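Local coordinates for HAD family phosphatase (PDB 2ODA), which is of uncertain biochemical function but belongs to the haloacid dehalogenase (HAD) superfamily, in a subfamily specific to Pseudomonas, at residues 8-13 with 56-61. Residues are numbered along the deposited sequence; the frame is centred on the assembly and turned at random.
Sequences ALLFGL and AWIDEL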
loop_
_atom_site.group_PDB
_atom_site.type_symbol
_atom_site.label_atom_id
_atom_site.label_comp_id
_atom_site.label_asym_id
_atom_site.label_seq_id
_atom_site.Cartn_x
_atom_site.Cartn_y
_atom_site.Cartn_z
ATOM N N ALA B 8 -2.427 -10.048 -7.835
ATOM C CA ALA B 8 -1.580 -10.825 -6.934
ATOM C C ALA B 8 -2.438 -11.330 -5.777
ATOM O O ALA B 8 -3.409 -10.674 -5.397
ATOM C CB ALA B 8 -0.434 -9.972 -6.397
ATOM N N LEU B 9 -2.052 -12.478 -5.232
ATOM C CA LEU B 9 -2.663 -13.023 -4.036
ATOM C C LEU B 9 -1.602 -13.284 -2.978
ATOM O O LEU B 9 -0.532 -13.859 -3.259
ATOM C CB LEU B 9 -3.447 -14.311 -4.338
ATOM C CG LEU B 9 -4.574 -14.282 -5.383
ATOM C CD1 LEU B 9 -5.132 -15.691 -5.595
ATOM C CD2 LEU B 9 -5.703 -13.343 -4.952
ATOM N N LEU B 10 -1.898 -12.847 -1.758
ATOM C CA LEU B 10 -1.045 -13.104 -0.590
ATOM C C LEU B 10 -1.731 -14.105 0.303
ATOM O O LEU B 10 -2.940 -13.992 0.512
ATOM C CB LEU B 10 -0.830 -11.811 0.191
ATOM C CG LEU B 10 -0.274 -10.647 -0.641
ATOM C CD1 LEU B 10 -0.075 -9.433 0.283
ATOM C CD2 LEU B 10 1.042 -11.031 -1.361
ATOM N N PHE B 11 -0.973 -15.068 0.845
ATOM C CA PHE B 11 -1.539 -16.085 1.745
ATOM C C PHE B 11 -0.755 -16.148 3.037
ATOM O O PHE B 11 0.470 -16.156 3.021
ATOM C CB PHE B 11 -1.419 -17.489 1.126
ATOM C CG PHE B 11 -2.273 -17.714 -0.075
ATOM C CD1 PHE B 11 -1.791 -17.425 -1.352
ATOM C CD2 PHE B 11 -3.536 -18.276 0.055
ATOM C CE1 PHE B 11 -2.590 -17.671 -2.488
ATOM C CE2 PHE B 11 -4.333 -18.539 -1.071
ATOM C CZ PHE B 11 -3.845 -18.236 -2.340
ATOM N N GLY B 12 -1.444 -16.236 4.165
ATOM C CA GLY B 12 -0.760 -16.732 5.367
ATOM C C GLY B 12 -0.222 -18.142 5.084
ATOM O O GLY B 12 -0.781 -18.874 4.275
ATOM N N LEU B 13 0.848 -18.540 5.755
ATOM C CA LEU B 13 1.338 -19.893 5.608
ATOM C C LEU B 13 0.698 -20.856 6.620
ATOM O O LEU B 13 -0.211 -21.635 6.265
ATOM C CB LEU B 13 2.879 -19.913 5.638
ATOM C CG LEU B 13 3.554 -21.277 5.405
ATOM C CD1 LEU B 13 3.360 -21.851 3.956
ATOM C CD2 LEU B 13 5.023 -21.148 5.766
ATOM N N ALA B 56 2.372 -15.058 -3.113
ATOM C CA ALA B 56 3.436 -15.143 -2.121
ATOM C C ALA B 56 2.811 -15.559 -0.803
ATOM O O ALA B 56 1.638 -15.236 -0.555
ATOM C CB ALA B 56 4.088 -13.784 -1.919
ATOM N N TRP B 57 3.597 -16.218 0.052
ATOM C CA TRP B 57 3.136 -16.499 1.416
ATOM C C TRP B 57 3.790 -15.592 2.437
ATOM O O TRP B 57 4.929 -15.128 2.252
ATOM C CB TRP B 57 3.330 -17.970 1.814
ATOM C CG TRP B 57 4.769 -18.443 1.893
ATOM C CD1 TRP B 57 5.470 -19.112 0.916
ATOM C CD2 TRP B 57 5.647 -18.334 3.019
ATOM N NE1 TRP B 57 6.738 -19.403 1.366
ATOM C CE2 TRP B 57 6.871 -18.949 2.658
ATOM C CE3 TRP B 57 5.523 -17.753 4.293
ATOM C CZ2 TRP B 57 7.973 -19.011 3.529
ATOM C CZ3 TRP B 57 6.628 -17.803 5.165
ATOM C CH2 TRP B 57 7.839 -18.430 4.775
ATOM N N ILE B 58 3.048 -15.348 3.516
ATOM C CA ILE B 58 3.495 -14.486 4.602
ATOM C C ILE B 58 3.377 -15.246 5.905
ATOM O O ILE B 58 2.360 -15.887 6.160
ATOM C CB ILE B 58 2.590 -13.236 4.706
ATOM C CG1 ILE B 58 2.764 -12.381 3.455
ATOM C CG2 ILE B 58 2.885 -12.443 5.988
ATOM C CD1 ILE B 58 1.783 -11.219 3.376
ATOM N N ASP B 59 4.398 -15.153 6.745
ATOM C CA ASP B 59 4.251 -15.637 8.122
ATOM C C ASP B 59 5.142 -14.862 9.096
ATOM O O ASP B 59 5.886 -13.946 8.691
ATOM C CB ASP B 59 4.471 -17.154 8.196
ATOM C CG ASP B 59 3.549 -17.817 9.224
ATOM O OD1 ASP B 59 3.686 -17.523 10.428
ATOM O OD2 ASP B 59 2.688 -18.624 8.837
ATOM N N GLU B 60 5.033 -15.186 10.382
ATOM C CA GLU B 60 5.876 -14.543 11.398
ATOM C C GLU B 60 6.636 -15.589 12.215
ATOM O O GLU B 60 7.492 -15.245 13.039
ATOM C CB GLU B 60 5.031 -13.652 12.311
ATOM C CG GLU B 60 3.961 -14.411 13.095
ATOM C CD GLU B 60 3.256 -13.589 14.161
ATOM O OE1 GLU B 60 3.485 -12.361 14.252
ATOM O OE2 GLU B 60 2.456 -14.188 14.915
ATOM N N LEU B 61 6.348 -16.867 11.977
ATOM C CA LEU B 61 7.058 -17.930 12.695
ATOM C C LEU B 61 8.550 -17.828 12.440
ATOM O O LEU B 61 8.954 -17.328 11.387
ATOM C CB LEU B 61 6.561 -19.322 12.270
ATOM C CG LEU B 61 5.134 -19.722 12.648
ATOM C CD1 LEU B 61 4.655 -20.816 11.715
ATOM C CD2 LEU B 61 5.036 -20.182 14.079
#
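L13, just after the C-terminal end of strand 9-12, lies over the indole of W57 in the neighbouring parallel strand 55-58. With L13 CG anti to its backbone N (chi1 -176°) and set beside the ring, L13 CD2 sits 3.8 Å from the centroid of the W57 six-membered ring, 13° off its normal, a CH-pi contact over the face; L13 CB approaches W57 CE3 at 3.7 Å. S66 of helix 63-69 touches both side chains. On the other face of the sheet, L10 spans two residues of the neighbouring strand: its CD2 meets A56 CB at 4.1 Å, and its CD1 reaches I58 CD1 at 4.0 Å. Helix 91-99 packs on this face, with A96 against both L10 and I58.

Between these apolar layers the backbones are joined by regular parallel pairing. A56 N donates to L9 O and F11 N to A56 O; I58 N then gives F11 O a short bond of 2.7 Å. The last bond, L13 N to I58 O at 3.1 Å, is more bent (136° at the hydrogen).

Packing gives way to polar, more open loop beyond I58. D59 OD1 accepts from E60 N at 2.7 Å and from L61 N, the latter closing an Asx turn. D59 OD2 lies 3.5 Å from L13 CB and accepts from S14 N; these three backbone N-H bonds probably fix the carboxylate's orientation. The exposed E60 makes no contact with 8-13 and forms a salt bridge with R116. By sequence, G12 and S14 appear to fall where HAD phosphatases usually carry the two aspartates of motif I. With glycine at the nucleophile position, the usual aspartyl-phosphate route is probably not available here, consistent with a function different from that of canonical HAD phosphatases, on an otherwise preserved Rossmann-like core.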